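Local coordinates for vanadium-dependent haloperoxidase (Zobellia galactanivorans, PDB 4CIT), which probably oxidises iodide with hydrogen peroxide at a bound vanadate, at residues I34-E39 with M139-K144; Y74-A79 with K153-Q158; S86-G89 with T95-P98; L110-A115 with S305-T310. All coordinates share one frame; numbering follows the deposited sequence. Where two conformers were deposited one is given.

Contact 1 (I34-E39 with M139-K144); sequences INITPE and MVWEGK
Ile34 and Trp141 mark the closest approach of the two backbones, with their CA atoms 6.7 Å apart, where the extended N-terminal chain passes the last turns of helix 128-144 on its way into helix 38-55. Ile34 points at the helix and touches it with both branches. Its CG2 methyl comes obliquely onto the five-membered part of the indole, 3.4 Å from Trp141 CD1. The other branch is stretched out (chi2 169°), which carries Ile34 CD1 to the helix backbone, 3.6 Å from Trp141 O. Ile36 turns its longer branch back instead (chi2 -59°), and its CD1 meets the six-membered part of the same indole, 3.6 Å from Trp141 CZ2. The side chains of both isoleucines run at about a right angle to that of Trp141. Leu110 of helix 108-123 and Phe149 of helix 146-167 also touch the indole, placing it among three helices. Polar groups of the two segments meet through water. Trp141 NE1 donates, in the ring plane, to a water at 3.0 Å, which in turn donates to Asn35 O at 2.9 Å. A second water accepts from both Asn35 N and Lys144 NZ, the latter at 2.8 Å. With a leucine in place of Trp141, Ile34 and Ile36 would probably lose much of their shared apolar surface, and the water on Asn35 O would lack its indole donor. The chemistry thus divides into an apolar patch around the indole and a water-bridged border, where both polar backbone atoms of Asn35 are served without a direct bond between the segments.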
# COMPACT_ATOMS: atom_id res chain seq x y z
N ILE A 34 -28.26 14.87 2.93
CA ILE A 34 -27.12 14.63 2.04
C ILE A 34 -26.77 13.18 2.21
O ILE A 34 -26.50 12.73 3.35
CB ILE A 34 -25.93 15.53 2.33
CG1 ILE A 34 -26.30 16.99 2.06
CG2 ILE A 34 -24.68 15.08 1.54
CD1 ILE A 34 -25.32 18.02 2.54
N ASN A 35 -26.83 12.42 1.11
CA ASN A 35 -26.58 10.97 1.14
C ASN A 35 -25.14 10.75 0.74
O ASN A 35 -24.77 11.00 -0.41
CB ASN A 35 -27.48 10.15 0.17
CG ASN A 35 -27.25 8.61 0.27
OD1 ASN A 35 -27.01 8.03 1.35
ND2 ASN A 35 -27.26 7.94 -0.91
N ILE A 36 -24.34 10.30 1.69
CA ILE A 36 -22.94 10.06 1.46
C ILE A 36 -22.85 8.55 1.29
O ILE A 36 -23.41 7.80 2.05
CB ILE A 36 -22.12 10.48 2.69
CG1 ILE A 36 -22.24 11.95 2.94
CG2 ILE A 36 -20.64 10.11 2.46
CD1 ILE A 36 -21.79 12.83 1.81
N THR A 37 -22.15 8.10 0.27
CA THR A 37 -22.02 6.65 0.08
C THR A 37 -20.52 6.25 0.05
O THR A 37 -19.63 7.10 -0.03
CB THR A 37 -22.61 6.21 -1.25
OG1 THR A 37 -21.94 6.94 -2.27
CG2 THR A 37 -24.18 6.38 -1.23
N PRO A 38 -20.26 4.95 0.14
CA PRO A 38 -18.84 4.53 0.12
C PRO A 38 -18.18 4.92 -1.17
O PRO A 38 -16.95 5.16 -1.21
CB PRO A 38 -18.91 3.00 0.20
CG PRO A 38 -20.34 2.64 0.53
CD PRO A 38 -21.20 3.85 0.45
N GLU A 39 -18.98 5.07 -2.23
CA GLU A 39 -18.34 5.49 -3.51
C GLU A 39 -17.70 6.90 -3.48
O GLU A 39 -16.81 7.17 -4.29
CB GLU A 39 -19.29 5.27 -4.68
CG GLU A 39 -19.62 3.76 -4.89
CD GLU A 39 -20.77 3.12 -4.08
OE1 GLU A 39 -21.36 3.65 -3.07
OE2 GLU A 39 -21.12 2.00 -4.48
N MET A 139 -19.86 21.84 -3.83
CA MET A 139 -20.87 22.69 -4.49
C MET A 139 -22.23 22.04 -4.47
O MET A 139 -23.26 22.70 -4.19
CB MET A 139 -20.40 23.02 -5.97
CG MET A 139 -21.38 23.86 -6.68
SD MET A 139 -20.85 24.04 -8.49
CE MET A 139 -19.46 24.97 -8.14
N VAL A 140 -22.32 20.71 -4.64
CA VAL A 140 -23.60 20.05 -4.65
C VAL A 140 -24.11 19.98 -3.22
O VAL A 140 -25.30 20.20 -2.93
CB VAL A 140 -23.46 18.62 -5.18
CG1 VAL A 140 -24.77 17.84 -4.93
CG2 VAL A 140 -23.21 18.69 -6.67
N TRP A 141 -23.21 19.66 -2.28
CA TRP A 141 -23.68 19.53 -0.90
C TRP A 141 -24.20 20.85 -0.34
O TRP A 141 -25.25 20.85 0.35
CB TRP A 141 -22.50 19.06 -0.01
CG TRP A 141 -22.07 17.67 -0.26
CD1 TRP A 141 -22.76 16.67 -0.82
CD2 TRP A 141 -20.73 17.13 0.06
NE1 TRP A 141 -21.94 15.51 -0.90
CE2 TRP A 141 -20.71 15.78 -0.36
CE3 TRP A 141 -19.58 17.68 0.61
CZ2 TRP A 141 -19.59 14.94 -0.17
CZ3 TRP A 141 -18.45 16.83 0.84
CH2 TRP A 141 -18.48 15.48 0.41
N GLU A 142 -23.44 21.90 -0.58
CA GLU A 142 -23.71 23.26 -0.10
C GLU A 142 -25.00 23.71 -0.72
O GLU A 142 -25.83 24.37 -0.04
CB GLU A 142 -22.63 24.30 -0.42
CG GLU A 142 -22.82 25.61 0.33
CD GLU A 142 -21.88 26.72 -0.12
OE1 GLU A 142 -20.78 26.44 -0.67
OE2 GLU A 142 -22.22 27.90 0.10
N GLY A 143 -25.20 23.33 -1.96
CA GLY A 143 -26.45 23.62 -2.64
C GLY A 143 -27.71 22.98 -2.12
O GLY A 143 -28.78 23.59 -2.21
N LYS A 144 -27.62 21.76 -1.58
CA LYS A 144 -28.73 21.01 -1.11
C LYS A 144 -29.10 21.38 0.33
O LYS A 144 -30.26 21.38 0.68
CB LYS A 144 -28.36 19.52 -1.01
CG LYS A 144 -28.14 18.82 -2.30
CD LYS A 144 -28.02 17.33 -2.04
CE LYS A 144 -29.39 16.71 -1.71
NZ LYS A 144 -29.32 15.31 -2.21
O HOH W 1 -27.11 13.78 -1.50
O HOH W 2 -23.28 13.05 -1.90

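Contact 2 (Y74-A79 with K153-Q158); sequences YEIVAA and KAYGLQ. With NA (sodium ion), chain G.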
# COMPACT_ATOMS: atom_id res chain seq x y z
N TYR A 74 -11.98 7.04 9.61
CA TYR A 74 -12.37 5.96 10.50
C TYR A 74 -12.60 6.44 11.89
O TYR A 74 -13.61 6.10 12.55
CB TYR A 74 -11.29 4.83 10.52
CG TYR A 74 -11.69 3.74 11.50
CD1 TYR A 74 -12.62 2.79 11.14
CD2 TYR A 74 -11.19 3.76 12.83
CE1 TYR A 74 -13.13 1.92 12.06
CE2 TYR A 74 -11.66 2.84 13.76
CZ TYR A 74 -12.55 1.85 13.32
OH TYR A 74 -13.01 0.91 14.22
N GLU A 75 -11.74 7.34 12.38
CA GLU A 75 -12.01 7.87 13.73
C GLU A 75 -13.38 8.57 13.88
O GLU A 75 -14.04 8.52 14.93
CB GLU A 75 -10.90 8.76 14.26
CG GLU A 75 -9.60 8.01 14.53
CD GLU A 75 -9.81 6.96 15.67
OE1 GLU A 75 -10.10 7.30 16.87
OE2 GLU A 75 -9.88 5.79 15.33
N ILE A 76 -13.76 9.29 12.89
CA ILE A 76 -15.12 9.93 12.85
C ILE A 76 -16.24 8.92 12.95
O ILE A 76 -17.17 9.03 13.81
CB ILE A 76 -15.26 10.90 11.69
CG1 ILE A 76 -14.38 12.12 11.90
CG2 ILE A 76 -16.76 11.31 11.57
CD1 ILE A 76 -14.20 12.97 10.63
N VAL A 77 -16.12 7.87 12.15
CA VAL A 77 -17.02 6.75 12.26
C VAL A 77 -17.04 6.09 13.61
O VAL A 77 -18.13 5.92 14.19
CB VAL A 77 -16.76 5.72 11.17
CG1 VAL A 77 -17.58 4.47 11.37
CG2 VAL A 77 -17.07 6.33 9.86
N ALA A 78 -15.89 5.78 14.19
CA ALA A 78 -15.77 5.15 15.50
C ALA A 78 -16.38 6.03 16.65
O ALA A 78 -16.98 5.52 17.60
CB ALA A 78 -14.36 4.84 15.83
N ALA A 79 -16.27 7.30 16.49
CA ALA A 79 -16.73 8.18 17.55
C ALA A 79 -18.26 8.20 17.59
O ALA A 79 -18.89 8.66 18.60
CB ALA A 79 -16.21 9.56 17.28
N LYS A 153 -18.71 19.93 7.47
CA LYS A 153 -17.35 20.28 7.02
C LYS A 153 -16.44 20.77 8.12
O LYS A 153 -15.25 20.39 8.23
CB LYS A 153 -17.43 21.36 5.92
CG LYS A 153 -16.05 21.86 5.51
CD LYS A 153 -16.07 22.83 4.33
CE LYS A 153 -16.75 24.08 4.61
NZ LYS A 153 -15.64 25.05 4.82
N ALA A 154 -16.99 21.64 8.99
CA ALA A 154 -16.24 22.17 10.10
C ALA A 154 -15.72 21.07 11.02
O ALA A 154 -14.57 21.14 11.49
CB ALA A 154 -17.06 23.20 10.87
N TYR A 155 -16.52 20.06 11.29
CA TYR A 155 -16.12 18.96 12.18
C TYR A 155 -15.05 18.13 11.45
O TYR A 155 -14.05 17.75 12.09
CB TYR A 155 -17.28 18.12 12.60
CG TYR A 155 -16.92 16.99 13.54
CD1 TYR A 155 -16.17 17.22 14.65
CD2 TYR A 155 -17.26 15.72 13.24
CE1 TYR A 155 -15.78 16.19 15.45
CE2 TYR A 155 -16.86 14.65 14.04
CZ TYR A 155 -16.09 14.90 15.09
OH TYR A 155 -15.66 13.92 15.94
N GLY A 156 -15.30 17.78 10.21
CA GLY A 156 -14.29 17.06 9.39
C GLY A 156 -12.90 17.73 9.37
O GLY A 156 -11.87 17.07 9.53
N LEU A 157 -12.87 19.05 9.25
CA LEU A 157 -11.67 19.79 9.25
C LEU A 157 -11.02 19.88 10.64
O LEU A 157 -9.77 19.84 10.75
CB LEU A 157 -11.86 21.16 8.62
CG LEU A 157 -12.26 21.23 7.11
CD1 LEU A 157 -12.40 22.69 6.68
CD2 LEU A 157 -11.26 20.53 6.21
N GLN A 158 -11.81 19.93 11.70
CA GLN A 158 -11.26 19.87 13.04
C GLN A 158 -10.57 18.56 13.29
O GLN A 158 -9.48 18.52 13.87
CB GLN A 158 -12.35 20.15 14.10
CG GLN A 158 -11.87 20.23 15.46
CD GLN A 158 -13.04 20.30 16.46
OE1 GLN A 158 -14.19 20.00 16.14
NE2 GLN A 158 -12.72 20.67 17.67
NA NA G . -17.62 3.57 18.44
O HOH W 3 -15.46 4.21 20.25
O HOH W 4 -19.23 4.64 19.75
O HOH W 5 -17.98 1.75 19.95
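Ile76 and Gly156 form the nearest backbone pair, their CA atoms 8.0 Å apart, where Ile76 and Tyr155 reach toward each other between helices 59-80 and 146-167. Ile76 faces the other helix, and its branches divide the work. Both CG1 and CG2 lie near one corner of the Tyr155 ring, the closer being CG1 at 4.1 Å from Tyr155 CE2, while the CD1 methyl runs on to meet the backbone of the other helix, 4.3 Å from Gly156 CA. Tyr155 itself leans over toward helix 59-80, its CG lying opposite the backbone N (chi1 -179°), and the two side chains lie alongside one another, running in opposite senses. Contact with the ring is oblique and of van der Waals distance, neither tight nor directional; what fixes the far end of Tyr155 is its hydroxyl, hydrogen-bonded to Pro98 O in the loop before helix 108-123. Ala115 and Tyr108 of helix 108-123 also touch Ile76. Two residues further along, Ala78 turns from this interface to a cation: Ala78 O binds the sodium ion at 2.2 Å. Two waters lie at 2.3 and 2.4 Å from the sodium ion, and a third is more distant at 2.9 Å. Asn81 O and Tyr84 O complete six ligands. Helix-to-helix packing on one side of helix 59-80 is therefore joined to a sodium site of three main-chain carbonyls and three waters, at the helix's C-terminal end and the loop that follows.

Contact 3 (S86-G89 with T95-P98); sequences SLAG and TAIP
Ala88 lays its CB methyl against the peptide link between Thr95 and Ala96, 3.6 Å from Thr95 C and 3.7 Å from Ala96 N. The two loop segments belong to the long connection between helices 59-80 and 108-123, and the first of them contains an ST turn at Ser86. No hydrogen bond crosses between them, although the CA atoms of Ala88 and Thr95 come within 4.8 Å. Ala96 adds a looser methyl-to-methyl contact, CB to CB of Ala88 at 4.5 Å, while the CB of Thr95 is directed away. This is a surface contact, and hydrogen bonds to neighbouring helices flank it. The carboxylate of Glu75 on helix 59-80 takes hold of the first segment twice, through Ser86 OG and Leu87 N, and Thr95 O is bonded to His162 NE2 of helix 146-167. Gly89 turns the chain away with a positive phi of 86°, where a side chain would press on the carbonyl O of Ala88. Just before that, the ST turn probably helps to place Ala88 and its methyl: Ala88 N donates to Ser86 OG at 3.0 Å, with an N-H...O angle of 159°.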
# COMPACT_ATOMS: atom_id res chain seq x y z
N SER A 86 -12.54 3.07 18.59
CA SER A 86 -11.52 4.01 18.19
C SER A 86 -10.13 3.38 18.16
O SER A 86 -9.86 2.46 18.96
CB SER A 86 -11.53 5.16 19.18
OG SER A 86 -10.47 6.05 18.96
N LEU A 87 -9.30 3.83 17.23
CA LEU A 87 -7.90 3.42 17.11
C LEU A 87 -7.03 4.21 18.07
O LEU A 87 -5.81 3.99 18.18
CB LEU A 87 -7.42 3.55 15.65
CG LEU A 87 -7.97 2.43 14.79
CD1 LEU A 87 -7.67 2.76 13.36
CD2 LEU A 87 -7.41 1.06 15.22
N ALA A 88 -7.60 5.23 18.71
CA ALA A 88 -6.79 6.00 19.66
C ALA A 88 -6.39 5.03 20.79
O ALA A 88 -7.17 4.16 21.24
CB ALA A 88 -7.60 7.17 20.28
N GLY A 89 -5.14 5.09 21.20
CA GLY A 89 -4.65 4.20 22.14
C GLY A 89 -4.15 2.89 21.54
O GLY A 89 -3.55 2.05 22.26
N THR A 95 -3.95 9.88 19.96
CA THR A 95 -4.94 10.21 20.99
C THR A 95 -6.32 10.53 20.47
O THR A 95 -6.58 10.62 19.26
CB THR A 95 -4.49 11.44 21.84
OG1 THR A 95 -4.42 12.59 20.99
CG2 THR A 95 -3.15 11.14 22.57
N ALA A 96 -7.26 10.64 21.40
CA ALA A 96 -8.67 10.82 20.98
C ALA A 96 -8.94 12.06 20.13
O ALA A 96 -8.50 13.21 20.44
CB ALA A 96 -9.60 10.71 22.18
N ILE A 97 -9.72 11.88 19.06
CA ILE A 97 -10.18 13.03 18.25
C ILE A 97 -11.21 13.86 19.02
O ILE A 97 -11.87 13.36 19.93
CB ILE A 97 -10.78 12.67 16.89
CG1 ILE A 97 -11.95 11.71 16.98
CG2 ILE A 97 -9.68 12.08 15.91
CD1 ILE A 97 -12.84 11.73 15.75
N PRO A 98 -11.37 15.11 18.61
CA PRO A 98 -12.42 15.90 19.18
C PRO A 98 -13.76 15.26 18.90
O PRO A 98 -13.95 14.76 17.81
CB PRO A 98 -12.34 17.25 18.40
CG PRO A 98 -11.03 17.26 17.75
CD PRO A 98 -10.49 15.88 17.70

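Contact 4 (L110-A115 with S305-T310); sequences LAAVVA and SDFAKT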
# COMPACT_ATOMS: atom_id res chain seq x y z
N LEU A 110 -20.33 12.59 5.91
CA LEU A 110 -19.89 13.78 5.20
C LEU A 110 -18.58 14.30 5.87
O LEU A 110 -17.61 14.59 5.22
CB LEU A 110 -21.03 14.81 5.21
CG LEU A 110 -20.77 16.15 4.51
CD1 LEU A 110 -20.47 15.90 3.07
CD2 LEU A 110 -21.96 17.08 4.67
N ALA A 111 -18.57 14.44 7.17
CA ALA A 111 -17.38 14.89 7.89
C ALA A 111 -16.19 14.01 7.62
O ALA A 111 -15.10 14.51 7.37
CB ALA A 111 -17.60 15.02 9.36
N ALA A 112 -16.45 12.69 7.57
CA ALA A 112 -15.37 11.69 7.32
C ALA A 112 -14.78 11.90 5.93
O ALA A 112 -13.55 11.82 5.80
CB ALA A 112 -15.91 10.29 7.50
N VAL A 113 -15.61 12.09 4.89
CA VAL A 113 -15.12 12.37 3.52
C VAL A 113 -14.32 13.67 3.47
O VAL A 113 -13.27 13.74 2.85
CB VAL A 113 -16.19 12.30 2.41
CG1 VAL A 113 -15.51 12.57 1.08
CG2 VAL A 113 -16.84 10.90 2.49
N VAL A 114 -14.77 14.67 4.17
CA VAL A 114 -14.09 15.97 4.21
C VAL A 114 -12.72 15.79 4.82
O VAL A 114 -11.72 16.27 4.29
CB VAL A 114 -14.93 16.99 5.06
CG1 VAL A 114 -14.09 18.17 5.53
CG2 VAL A 114 -16.08 17.60 4.25
N ALA A 115 -12.66 15.08 5.96
CA ALA A 115 -11.33 14.78 6.61
C ALA A 115 -10.37 14.03 5.65
O ALA A 115 -9.16 14.37 5.54
CB ALA A 115 -11.56 14.04 7.90
N SER A 305 -20.78 -3.44 0.89
CA SER A 305 -20.45 -3.01 2.25
C SER A 305 -20.83 -1.53 2.40
O SER A 305 -20.61 -0.71 1.47
CB SER A 305 -18.93 -3.11 2.44
OG SER A 305 -18.55 -4.50 2.40
N ASP A 306 -21.43 -1.24 3.56
CA ASP A 306 -21.87 0.12 3.82
C ASP A 306 -20.64 1.08 4.11
O ASP A 306 -19.48 0.67 4.07
CB ASP A 306 -22.98 0.17 4.88
CG ASP A 306 -22.51 -0.16 6.27
OD1 ASP A 306 -21.30 -0.21 6.54
OD2 ASP A 306 -23.40 -0.39 7.16
N PHE A 307 -20.90 2.35 4.32
CA PHE A 307 -19.83 3.32 4.50
C PHE A 307 -18.88 2.90 5.59
O PHE A 307 -17.64 2.95 5.43
CB PHE A 307 -20.42 4.69 4.82
CG PHE A 307 -19.38 5.77 4.81
CD1 PHE A 307 -18.67 6.13 5.99
CD2 PHE A 307 -19.10 6.49 3.64
CE1 PHE A 307 -17.76 7.15 5.99
CE2 PHE A 307 -18.20 7.55 3.66
CZ PHE A 307 -17.46 7.82 4.79
N ALA A 308 -19.41 2.59 6.78
CA ALA A 308 -18.59 2.21 7.92
C ALA A 308 -17.79 0.94 7.73
O ALA A 308 -16.62 0.92 8.09
CB ALA A 308 -19.38 2.15 9.22
N LYS A 309 -18.39 -0.09 7.14
CA LYS A 309 -17.71 -1.37 6.90
C LYS A 309 -16.61 -1.16 5.84
O LYS A 309 -15.52 -1.66 5.98
CB LYS A 309 -18.68 -2.41 6.45
CG LYS A 309 -18.11 -3.75 6.02
CD LYS A 309 -17.38 -4.43 7.09
CE LYS A 309 -17.03 -5.87 6.64
NZ LYS A 309 -18.22 -6.77 6.42
N THR A 310 -16.93 -0.40 4.85
CA THR A 310 -15.91 -0.05 3.80
C THR A 310 -14.71 0.63 4.43
O THR A 310 -13.56 0.28 4.15
CB THR A 310 -16.51 0.83 2.70
OG1 THR A 310 -17.53 0.11 2.06
CG2 THR A 310 -15.46 1.25 1.63
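Phe307 pushes the outer edge of its ring against Ala112 and Val113, a helix-to-helix contact in which the first turn of helix 307-335 packs on the side of helix 108-123. The backbones stay well apart, 9.9 Å between the CA atoms of Ala112 and Phe307, so the ring spans the space. It does so because its CG swings opposite the backbone N (chi1 -172°). Near the ring plane, two methyls flank the rim: Ala112 CB lies 3.9 Å from Phe307 CE1, and Val113 CG2 lies 3.8 Å from Phe307 CE2, with CZ between them. Ile36 and Val77 add further apolar neighbours, and the ring is buried. An alanine in place of Phe307 would take away the ring that bridges the helices and is likely to leave the methyls of Ala112 and Val113 facing a gap.

The solvent side is the helix start, where Asp306 is exposed and Lys309 partly so. Asp306 takes the N-cap position, its OD1 accepting from Lys309 N at 3.0 Å in a nearly straight bond. Thr310, by contrast, is buried, and its hydroxyl is bonded to Arg301 NH2 as well as to the backbone. Asp306 O accepts twice, from Thr310 N and from Thr310 OG1; the hydroxyl, at 2.9 Å, sits above the carbonyl plane, 42° out of it.

From the N terminus, contact 1 opens first and closes at 139-144, bringing the lead-in to helix 38-55 against helix 128-144. Contact 2 opens within that loop on helix 59-80 and closes beyond it on helix 146-167, so the two cross. Contact 3 is a short closure nested inside both, in the connection before helix 108-123; it touches contact 2. Contact 4 opens after contact 3 has closed and ends at 305-310, crossing contacts 1 and 2. Helix 108-123 touches residues of contacts 1 and 2 as well as carrying one side of contact 4. Contact 4 joins this N-terminal helical region to helix 307-335, which farther along carries Lys332 of the vanadate pocket.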